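Long-range contacts in pesticidal crystal protein Cry4Aa (Bacillus thuringiensis, PDB 2C9K), which binds midgut epithelial cells of insects and promotes their colloid-osmotic lysis, here as the part of a larger crystal protoxin that is the functional, mosquito-larvicidal toxin: residues 495-506 / 598-606; 520-528 / 563-571. All coordinates share one frame; numbering follows the deposited sequence.

Contact 1 (495-506 / 598-606); sequences TGGDLIDFKDHF and TTVLIDKIE
Ile500 and Ile602 form an antiparallel hydrogen-bonded pair, with Ile602 N giving its proton to Ile500 O at 2.8 Å and Ile500 N to Ile602 O at 3.1 Å, while Asp501 and Leu601 make the neighbouring non-hydrogen-bonded pair. Beyond them, at the inverse gamma turn centred on Asp501, the bond from Phe502 N to Val600 O is weak.

On one side of the sheet the isoleucines pack against two phenylalanines that touch each other, Phe506 CE2 standing over one face of the Phe502 ring, toward its rim. Ile602 divides its reach: CG1 lies 3.9 Å from Phe502 CB, and CG2 meets Phe506 CZ at 4.1 Å. With CG1 beside its own backbone N (chi1 -73°) and the chain then extended, Ile500 carries CD1 over the centre of the Phe506 ring. On the other face Leu499 CD1 rests 4.0 Å from Leu601 CB, the two leucines crossing at about a right angle, and Leu601 CD2 comes within 4.0 Å of Asp501 CA. The Asp501 carboxylate has a salt bridge to Lys487 through OD2, which also accepts from a water shared with Thr599 OG1, itself hydrogen-bonded to Tyr560 OH.

Asp603 and Lys604 form a classic beta bulge opposite Arg524. Bent at chi2 and chi4, the lysine curls back so that NZ reaches Thr495 O at 2.8 Å, on a lone pair in the carbonyl plane, and takes the syn lone pair of Asp603 OD1 in a salt bridge. Asp603 OD2 binds Arg524. A further water donates to both Asp498 O and Asp603 O.

In this domain III sandwich of the delta endotoxin, strand pairing and hydrocarbon packing thus give way to a buried charge cluster. Two cations probably keep Asp603 ionised, and the lysine ties the loop at Thr495 to the bulged strand.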
loop_
_atom_site.group_PDB
_atom_site.type_symbol
_atom_site.label_atom_id
_atom_site.label_comp_id
_atom_site.label_asym_id
_atom_site.label_seq_id
_atom_site.Cartn_x
_atom_site.Cartn_y
_atom_site.Cartn_z
ATOM N N THR A 495 -1.430 8.550 -1.056
ATOM C CA THR A 495 -2.497 8.143 -1.961
ATOM C C THR A 495 -2.572 6.625 -2.113
ATOM O O THR A 495 -3.479 6.101 -2.760
ATOM C CB THR A 495 -2.328 8.776 -3.353
ATOM O OG1 THR A 495 -1.040 8.436 -3.880
ATOM C CG2 THR A 495 -2.470 10.289 -3.270
ATOM N N GLY A 496 -1.621 5.920 -1.513
ATOM C CA GLY A 496 -1.626 4.474 -1.601
ATOM C C GLY A 496 -0.930 3.925 -2.831
ATOM O O GLY A 496 -0.829 2.706 -2.995
ATOM N N GLY A 497 -0.449 4.816 -3.692
ATOM C CA GLY A 497 0.232 4.386 -4.899
ATOM C C GLY A 497 0.563 5.550 -5.804
ATOM O O GLY A 497 0.384 6.700 -5.420
ATOM N N ASP A 498 1.024 5.263 -7.015
ATOM C CA ASP A 498 1.395 6.314 -7.957
ATOM C C ASP A 498 0.227 7.013 -8.646
ATOM O O ASP A 498 -0.931 6.587 -8.525
ATOM C CB ASP A 498 2.345 5.740 -9.004
ATOM C CG ASP A 498 3.545 5.062 -8.375
ATOM O OD1 ASP A 498 4.059 5.593 -7.367
ATOM O OD2 ASP A 498 3.979 4.007 -8.885
ATOM N N LEU A 499 0.545 8.084 -9.375
ATOM C CA LEU A 499 -0.453 8.880 -10.087
ATOM C C LEU A 499 -0.095 9.061 -11.562
ATOM O O LEU A 499 1.055 8.884 -11.962
ATOM C CB LEU A 499 -0.561 10.270 -9.464
ATOM C CG LEU A 499 -0.453 10.454 -7.954
ATOM C CD1 LEU A 499 -0.187 11.920 -7.656
ATOM C CD2 LEU A 499 -1.721 9.978 -7.272
ATOM N N ILE A 500 -1.089 9.436 -12.362
ATOM C CA ILE A 500 -0.893 9.675 -13.791
ATOM C C ILE A 500 -0.682 11.159 -14.052
ATOM O O ILE A 500 -1.442 11.994 -13.552
ATOM C CB ILE A 500 -2.130 9.244 -14.641
ATOM C CG1 ILE A 500 -2.229 7.720 -14.725
ATOM C CG2 ILE A 500 -2.031 9.832 -16.045
ATOM C CD1 ILE A 500 -3.371 7.251 -15.617
ATOM N N ASP A 501 0.353 11.472 -14.831
ATOM C CA ASP A 501 0.670 12.847 -15.221
ATOM C C ASP A 501 -0.064 12.993 -16.555
ATOM O O ASP A 501 0.516 12.822 -17.625
ATOM C CB ASP A 501 2.182 13.014 -15.424
ATOM C CG ASP A 501 2.628 14.477 -15.392
ATOM O OD1 ASP A 501 1.920 15.336 -15.975
ATOM O OD2 ASP A 501 3.696 14.763 -14.793
ATOM N N PHE A 502 -1.354 13.288 -16.467
ATOM C CA PHE A 502 -2.237 13.413 -17.620
ATOM C C PHE A 502 -1.874 14.525 -18.604
ATOM O O PHE A 502 -2.159 15.698 -18.358
ATOM C CB PHE A 502 -3.667 13.600 -17.109
ATOM C CG PHE A 502 -4.732 13.375 -18.142
ATOM C CD1 PHE A 502 -4.545 12.464 -19.176
ATOM C CD2 PHE A 502 -5.956 14.038 -18.048
ATOM C CE1 PHE A 502 -5.564 12.214 -20.102
ATOM C CE2 PHE A 502 -6.981 13.793 -18.968
ATOM C CZ PHE A 502 -6.782 12.880 -19.996
ATOM N N LYS A 503 -1.251 14.152 -19.719
ATOM C CA LYS A 503 -0.872 15.121 -20.750
ATOM C C LYS A 503 -1.771 15.022 -22.001
ATOM O O LYS A 503 -2.213 16.038 -22.547
ATOM C CB LYS A 503 0.597 14.915 -21.148
ATOM C CG LYS A 503 1.564 15.977 -20.634
ATOM C CD LYS A 503 1.531 16.083 -19.119
ATOM C CE LYS A 503 2.462 17.176 -18.593
ATOM N NZ LYS A 503 3.910 16.829 -18.689
ATOM N N ASP A 504 -2.041 13.797 -22.444
ATOM C CA ASP A 504 -2.865 13.576 -23.624
ATOM C C ASP A 504 -4.101 12.720 -23.363
ATOM O O ASP A 504 -5.216 13.227 -23.210
ATOM C CB ASP A 504 -2.028 12.920 -24.729
ATOM C CG ASP A 504 -1.056 11.872 -24.193
ATOM O OD1 ASP A 504 -1.369 11.228 -23.168
ATOM O OD2 ASP A 504 0.018 11.680 -24.804
ATOM N N HIS A 505 -3.893 11.412 -23.317
ATOM C CA HIS A 505 -4.978 10.476 -23.098
ATOM C C HIS A 505 -4.501 9.263 -22.305
ATOM O O HIS A 505 -3.301 9.050 -22.145
ATOM C CB HIS A 505 -5.494 10.002 -24.445
ATOM C CG HIS A 505 -4.437 9.361 -25.290
ATOM N ND1 HIS A 505 -3.427 10.082 -25.889
ATOM C CD2 HIS A 505 -4.213 8.065 -25.610
ATOM C CE1 HIS A 505 -2.628 9.258 -26.543
ATOM N NE2 HIS A 505 -3.082 8.028 -26.389
ATOM N N PHE A 506 -5.454 8.481 -21.807
ATOM C CA PHE A 506 -5.170 7.247 -21.076
ATOM C C PHE A 506 -6.500 6.543 -20.903
ATOM O O PHE A 506 -7.522 7.201 -20.739
ATOM C CB PHE A 506 -4.475 7.525 -19.722
ATOM C CG PHE A 506 -5.383 8.036 -18.627
ATOM C CD1 PHE A 506 -6.164 7.160 -17.879
ATOM C CD2 PHE A 506 -5.408 9.393 -18.302
ATOM C CE1 PHE A 506 -6.952 7.631 -16.819
ATOM C CE2 PHE A 506 -6.191 9.875 -17.248
ATOM C CZ PHE A 506 -6.962 8.994 -16.507
ATOM N N THR A 598 0.305 23.511 -17.538
ATOM C CA THR A 598 -0.541 23.220 -16.387
ATOM C C THR A 598 -0.524 21.720 -16.113
ATOM O O THR A 598 -1.151 20.945 -16.825
ATOM C CB THR A 598 -1.989 23.677 -16.614
ATOM O OG1 THR A 598 -2.010 25.094 -16.799
ATOM C CG2 THR A 598 -2.854 23.337 -15.414
ATOM N N THR A 599 0.218 21.326 -15.081
ATOM C CA THR A 599 0.344 19.926 -14.682
ATOM C C THR A 599 -0.905 19.426 -13.973
ATOM O O THR A 599 -1.422 20.082 -13.070
ATOM C CB THR A 599 1.533 19.714 -13.715
ATOM O OG1 THR A 599 2.770 19.963 -14.397
ATOM C CG2 THR A 599 1.530 18.297 -13.173
ATOM N N VAL A 600 -1.382 18.255 -14.383
ATOM C CA VAL A 600 -2.557 17.639 -13.776
ATOM C C VAL A 600 -2.180 16.227 -13.335
ATOM O O VAL A 600 -1.677 15.430 -14.128
ATOM C CB VAL A 600 -3.738 17.558 -14.776
ATOM C CG1 VAL A 600 -4.919 16.828 -14.139
ATOM C CG2 VAL A 600 -4.155 18.957 -15.195
ATOM N N LEU A 601 -2.400 15.926 -12.061
ATOM C CA LEU A 601 -2.081 14.601 -11.554
ATOM C C LEU A 601 -3.364 13.850 -11.215
ATOM O O LEU A 601 -4.105 14.234 -10.314
ATOM C CB LEU A 601 -1.176 14.710 -10.328
ATOM C CG LEU A 601 0.174 15.390 -10.584
ATOM C CD1 LEU A 601 0.964 15.459 -9.292
ATOM C CD2 LEU A 601 0.958 14.622 -11.640
ATOM N N ILE A 602 -3.632 12.785 -11.963
ATOM C CA ILE A 602 -4.829 11.986 -11.743
ATOM C C ILE A 602 -4.585 10.894 -10.717
ATOM O O ILE A 602 -3.732 10.029 -10.910
ATOM C CB ILE A 602 -5.302 11.303 -13.034
ATOM C CG1 ILE A 602 -5.766 12.346 -14.048
ATOM C CG2 ILE A 602 -6.427 10.349 -12.714
ATOM C CD1 ILE A 602 -7.003 13.089 -13.634
ATOM N N ASP A 603 -5.364 10.924 -9.642
ATOM C CA ASP A 603 -5.242 9.941 -8.575
ATOM C C ASP A 603 -6.287 8.823 -8.637
ATOM O O ASP A 603 -5.965 7.681 -8.981
ATOM C CB ASP A 603 -5.312 10.659 -7.226
ATOM C CG ASP A 603 -5.341 9.707 -6.058
ATOM O OD1 ASP A 603 -4.623 8.682 -6.109
ATOM O OD2 ASP A 603 -6.076 9.997 -5.089
ATOM N N LYS A 604 -7.536 9.151 -8.320
ATOM C CA LYS A 604 -8.603 8.155 -8.314
ATOM C C LYS A 604 -9.788 8.506 -9.221
ATOM O O LYS A 604 -10.146 9.674 -9.379
ATOM C CB LYS A 604 -9.147 7.967 -6.887
ATOM C CG LYS A 604 -8.125 7.850 -5.764
ATOM C CD LYS A 604 -7.545 6.461 -5.639
ATOM C CE LYS A 604 -6.729 6.313 -4.346
ATOM N NZ LYS A 604 -5.548 7.238 -4.234
ATOM N N ILE A 605 -10.393 7.477 -9.805
ATOM C CA ILE A 605 -11.577 7.635 -10.655
ATOM C C ILE A 605 -12.673 7.057 -9.777
ATOM O O ILE A 605 -12.587 5.904 -9.354
ATOM C CB ILE A 605 -11.502 6.789 -11.938
ATOM C CG1 ILE A 605 -10.186 7.041 -12.676
ATOM C CG2 ILE A 605 -12.686 7.107 -12.813
ATOM C CD1 ILE A 605 -9.963 8.472 -13.101
ATOM N N GLU A 606 -13.697 7.840 -9.486
ATOM C CA GLU A 606 -14.745 7.346 -8.609
ATOM C C GLU A 606 -16.119 7.245 -9.240
ATOM O O GLU A 606 -16.520 8.095 -10.042
ATOM C CB GLU A 606 -14.795 8.209 -7.348
ATOM C CG GLU A 606 -13.529 8.079 -6.525
ATOM C CD GLU A 606 -13.525 8.914 -5.262
ATOM O OE1 GLU A 606 -12.735 8.581 -4.347
ATOM O OE2 GLU A 606 -14.288 9.899 -5.185
HETATM O O HOH W 1 -3.453 6.116 -9.918
HETATM O O HOH W 2 -2.585 7.111 -6.000
HETATM O O HOH W 3 3.947 17.697 -15.078
#

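Contact 2 (520-528 / 563-571)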
loop_
_atom_site.group_PDB
_atom_site.type_symbol
_atom_site.label_atom_id
_atom_site.label_comp_id
_atom_site.label_asym_id
_atom_site.label_seq_id
_atom_site.Cartn_x
_atom_site.Cartn_y
_atom_site.Cartn_z
ATOM N N PHE A 520 -22.382 8.776 -11.360
ATOM C CA PHE A 520 -21.781 10.066 -11.626
ATOM C C PHE A 520 -20.333 9.633 -11.477
ATOM O O PHE A 520 -19.994 8.956 -10.508
ATOM C CB PHE A 520 -22.146 11.117 -10.561
ATOM C CG PHE A 520 -23.470 11.788 -10.806
ATOM C CD1 PHE A 520 -24.410 11.902 -9.785
ATOM C CD2 PHE A 520 -23.807 12.244 -12.080
ATOM C CE1 PHE A 520 -25.666 12.446 -10.032
ATOM C CE2 PHE A 520 -25.070 12.793 -12.335
ATOM C CZ PHE A 520 -25.998 12.890 -11.309
ATOM N N ILE A 521 -19.483 9.932 -12.445
ATOM C CA ILE A 521 -18.105 9.538 -12.254
ATOM C C ILE A 521 -17.405 10.801 -11.717
ATOM O O ILE A 521 -17.585 11.896 -12.244
ATOM C CB ILE A 521 -17.471 8.910 -13.582
ATOM C CG1 ILE A 521 -16.295 9.736 -14.076
ATOM C CG2 ILE A 521 -18.537 8.712 -14.649
ATOM C CD1 ILE A 521 -15.059 9.496 -13.292
ATOM N N ARG A 522 -16.666 10.634 -10.621
ATOM C CA ARG A 522 -15.966 11.730 -9.938
ATOM C C ARG A 522 -14.461 11.497 -9.950
ATOM O O ARG A 522 -14.014 10.364 -9.835
ATOM C CB ARG A 522 -16.466 11.805 -8.497
ATOM C CG ARG A 522 -15.900 12.924 -7.683
ATOM C CD ARG A 522 -16.553 12.956 -6.321
ATOM N NE ARG A 522 -15.998 11.966 -5.400
ATOM C CZ ARG A 522 -16.476 11.739 -4.178
ATOM N NH1 ARG A 522 -17.522 12.424 -3.738
ATOM N NH2 ARG A 522 -15.900 10.848 -3.381
ATOM N N ILE A 523 -13.678 12.563 -10.067
ATOM C CA ILE A 523 -12.222 12.443 -10.129
ATOM C C ILE A 523 -11.458 13.123 -8.984
ATOM O O ILE A 523 -11.767 14.257 -8.610
ATOM C CB ILE A 523 -11.714 13.014 -11.481
ATOM C CG1 ILE A 523 -11.973 12.007 -12.592
ATOM C CG2 ILE A 523 -10.240 13.341 -11.418
ATOM C CD1 ILE A 523 -11.654 12.568 -13.943
ATOM N N ARG A 524 -10.465 12.421 -8.429
ATOM C CA ARG A 524 -9.625 12.962 -7.353
ATOM C C ARG A 524 -8.290 13.261 -8.021
ATOM O O ARG A 524 -7.526 12.349 -8.330
ATOM C CB ARG A 524 -9.431 11.934 -6.226
ATOM C CG ARG A 524 -8.694 12.484 -4.993
ATOM C CD ARG A 524 -8.808 11.552 -3.784
ATOM N NE ARG A 524 -8.368 12.157 -2.520
ATOM C CZ ARG A 524 -7.109 12.189 -2.076
ATOM N NH1 ARG A 524 -6.128 11.652 -2.785
ATOM N NH2 ARG A 524 -6.831 12.748 -0.907
ATOM N N TYR A 525 -8.015 14.542 -8.238
ATOM C CA TYR A 525 -6.800 14.958 -8.929
ATOM C C TYR A 525 -6.088 16.096 -8.221
ATOM O O TYR A 525 -6.585 16.652 -7.247
ATOM C CB TYR A 525 -7.168 15.461 -10.318
ATOM C CG TYR A 525 -7.848 16.814 -10.235
ATOM C CD1 TYR A 525 -7.203 17.977 -10.669
ATOM C CD2 TYR A 525 -9.095 16.946 -9.622
ATOM C CE1 TYR A 525 -7.782 19.231 -10.487
ATOM C CE2 TYR A 525 -9.678 18.198 -9.436
ATOM C CZ TYR A 525 -9.016 19.330 -9.867
ATOM O OH TYR A 525 -9.591 20.559 -9.662
ATOM N N ALA A 526 -4.932 16.452 -8.769
ATOM C CA ALA A 526 -4.104 17.549 -8.282
ATOM C C ALA A 526 -3.787 18.356 -9.538
ATOM O O ALA A 526 -3.770 17.812 -10.646
ATOM C CB ALA A 526 -2.822 17.017 -7.656
ATOM N N SER A 527 -3.533 19.648 -9.378
ATOM C CA SER A 527 -3.253 20.482 -10.540
ATOM C C SER A 527 -2.784 21.874 -10.176
ATOM O O SER A 527 -3.355 22.515 -9.301
ATOM C CB SER A 527 -4.513 20.599 -11.400
ATOM O OG SER A 527 -4.337 21.533 -12.451
ATOM N N ASN A 528 -1.739 22.340 -10.845
ATOM C CA ASN A 528 -1.264 23.688 -10.601
ATOM C C ASN A 528 -1.947 24.568 -11.651
ATOM O O ASN A 528 -3.152 24.437 -11.869
ATOM C CB ASN A 528 0.265 23.771 -10.700
ATOM C CG ASN A 528 0.808 23.063 -11.916
ATOM O OD1 ASN A 528 0.133 22.972 -12.943
ATOM N ND2 ASN A 528 2.041 22.568 -11.817
ATOM N N LEU A 563 3.371 16.643 -2.545
ATOM C CA LEU A 563 2.068 17.295 -2.502
ATOM C C LEU A 563 1.414 16.970 -1.160
ATOM O O LEU A 563 1.581 15.871 -0.619
ATOM C CB LEU A 563 1.163 16.800 -3.632
ATOM C CG LEU A 563 1.496 17.205 -5.070
ATOM C CD1 LEU A 563 0.382 16.739 -6.001
ATOM C CD2 LEU A 563 1.654 18.714 -5.157
ATOM N N LYS A 564 0.674 17.928 -0.616
ATOM C CA LYS A 564 0.018 17.714 0.658
ATOM C C LYS A 564 -1.383 17.193 0.438
ATOM O O LYS A 564 -1.875 17.155 -0.686
ATOM C CB LYS A 564 -0.025 19.010 1.464
ATOM C CG LYS A 564 1.336 19.641 1.669
ATOM C CD LYS A 564 2.318 18.648 2.237
ATOM C CE LYS A 564 3.729 19.199 2.203
ATOM N NZ LYS A 564 4.733 18.146 2.528
ATOM N N TYR A 565 -2.018 16.783 1.525
ATOM C CA TYR A 565 -3.366 16.250 1.477
ATOM C C TYR A 565 -4.331 17.265 0.880
ATOM O O TYR A 565 -5.172 16.919 0.058
ATOM C CB TYR A 565 -3.820 15.874 2.886
ATOM C CG TYR A 565 -5.261 15.452 2.968
ATOM C CD1 TYR A 565 -5.653 14.150 2.659
ATOM C CD2 TYR A 565 -6.242 16.366 3.334
ATOM C CE1 TYR A 565 -6.988 13.775 2.717
ATOM C CE2 TYR A 565 -7.574 16.001 3.391
ATOM C CZ TYR A 565 -7.940 14.715 3.083
ATOM O OH TYR A 565 -9.267 14.391 3.130
ATOM N N LYS A 566 -4.211 18.517 1.296
ATOM C CA LYS A 566 -5.085 19.570 0.798
ATOM C C LYS A 566 -4.889 19.836 -0.694
ATOM O O LYS A 566 -5.738 20.448 -1.337
ATOM C CB LYS A 566 -4.847 20.848 1.610
ATOM C CG LYS A 566 -5.574 22.079 1.109
ATOM C CD LYS A 566 -4.740 22.830 0.082
ATOM C CE LYS A 566 -3.489 23.414 0.718
ATOM N NZ LYS A 566 -3.838 24.364 1.817
ATOM N N ASP A 567 -3.774 19.354 -1.240
ATOM C CA ASP A 567 -3.446 19.550 -2.651
ATOM C C ASP A 567 -4.308 18.747 -3.606
ATOM O O ASP A 567 -4.393 19.080 -4.784
ATOM C CB ASP A 567 -1.968 19.237 -2.901
ATOM C CG ASP A 567 -1.037 20.224 -2.210
ATOM O OD1 ASP A 567 0.183 19.958 -2.150
ATOM O OD2 ASP A 567 -1.529 21.272 -1.732
ATOM N N PHE A 568 -4.937 17.684 -3.114
ATOM C CA PHE A 568 -5.811 16.882 -3.960
ATOM C C PHE A 568 -7.253 17.268 -3.686
ATOM O O PHE A 568 -7.657 17.406 -2.533
ATOM C CB PHE A 568 -5.611 15.387 -3.702
ATOM C CG PHE A 568 -4.283 14.865 -4.185
ATOM C CD1 PHE A 568 -3.141 14.992 -3.401
ATOM C CD2 PHE A 568 -4.169 14.286 -5.445
ATOM C CE1 PHE A 568 -1.910 14.557 -3.862
ATOM C CE2 PHE A 568 -2.941 13.848 -5.920
ATOM C CZ PHE A 568 -1.807 13.985 -5.124
ATOM N N GLN A 569 -8.025 17.462 -4.752
ATOM C CA GLN A 569 -9.427 17.837 -4.620
ATOM C C GLN A 569 -10.349 16.954 -5.453
ATOM O O GLN A 569 -9.886 16.063 -6.174
ATOM C CB GLN A 569 -9.605 19.309 -4.988
ATOM C CG GLN A 569 -8.977 20.242 -3.960
ATOM C CD GLN A 569 -9.587 20.070 -2.573
ATOM O OE1 GLN A 569 -9.017 20.513 -1.572
ATOM N NE2 GLN A 569 -10.761 19.431 -2.511
ATOM N N TYR A 570 -11.653 17.197 -5.355
ATOM C CA TYR A 570 -12.621 16.383 -6.074
ATOM C C TYR A 570 -13.533 17.114 -7.041
ATOM O O TYR A 570 -14.201 18.077 -6.672
ATOM C CB TYR A 570 -13.516 15.636 -5.086
ATOM C CG TYR A 570 -12.822 14.645 -4.177
ATOM C CD1 TYR A 570 -11.903 15.069 -3.215
ATOM C CD2 TYR A 570 -13.133 13.282 -4.241
ATOM C CE1 TYR A 570 -11.315 14.161 -2.334
ATOM C CE2 TYR A 570 -12.553 12.367 -3.365
ATOM C CZ TYR A 570 -11.647 12.816 -2.414
ATOM O OH TYR A 570 -11.085 11.921 -1.545
ATOM N N LEU A 571 -13.569 16.637 -8.281
ATOM C CA LEU A 571 -14.456 17.206 -9.292
ATOM C C LEU A 571 -15.297 16.069 -9.840
ATOM O O LEU A 571 -14.834 14.931 -9.924
ATOM C CB LEU A 571 -13.678 17.885 -10.424
ATOM C CG LEU A 571 -13.398 19.364 -10.153
ATOM C CD1 LEU A 571 -12.656 19.991 -11.326
ATOM C CD2 LEU A 571 -14.722 20.071 -9.902
HETATM O O HOH W 4 -9.018 13.892 -0.316
#
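Ile523 and Leu571 exchange backbone bonds in an antiparallel hydrogen-bonded pair, Leu571 N reaching Ile523 O at 3.0 Å and Ile523 N reaching Leu571 O at 2.6 Å. Two residues on, Tyr525 and Gln569 repeat the exchange, with Gln569 N 3.0 Å from Tyr525 O and the return bond from Tyr525 N less straight (147°). Between these pairs Arg524 crosses Tyr570. Its CG lies over the face of the phenol ring, 4.1 Å from the centroid, a CH-pi contact that suits the long aliphatic part of arginine.

The guanidinium is well supplied: NH1 makes a salt bridge to Asp603, and NH2 donates to a water that also bonds Tyr570 OH, itself joined to Tyr251. Phe568 CB lies over the rim of one guanidinium face, the Phe568 ring plane only 4° from that of the guanidinium. In one sheet of this C-terminal beta-sandwich domain, strand 517-527 runs antiparallel to both 569-572 and 600-609, so its arginines can reach acids on the latter. Arg522 does likewise, its guanidinium bonded to Glu606 and Lys250 O while NE meets the edge of the Tyr570 ring.

Tyr525 OH takes the N-H of Asn552 and lies 3.5 Å from Leu571 CD1. Ala526, whose lone methyl leaves room for a ring, sets CB over the Phe568 face, toward its rim, in a CH-pi contact. Leading into the 3-10 turn 565-567, Lys564 N donates to Asp567 OD1 at 2.6 Å, from above the carboxylate plane, and Asp567 N donates to Lys564 O.

In the fold
From the N terminus, the chain passes the helical domain and the middle beta domain before reaching 495-506, the first half of contact 1. Strand 505-511 then crosses to the other sheet of the domain, and the chain returns as 520-528. Contact 2 closes the smaller loop, with 34 residues between its segments, when 563-571 arrives; only afterwards does 598-606 close contact 1, whose loop contains the whole of contact 2. Strand 600-609 lies between 499-501 and 517-527, so the two contacts share one sheet, probably joined by a hydrogen bond from Leu601 N to Ala526 O. Tyr565, in the turn leading into strand 569-572, packs on helix 183-208 and so joins this domain to the helical one.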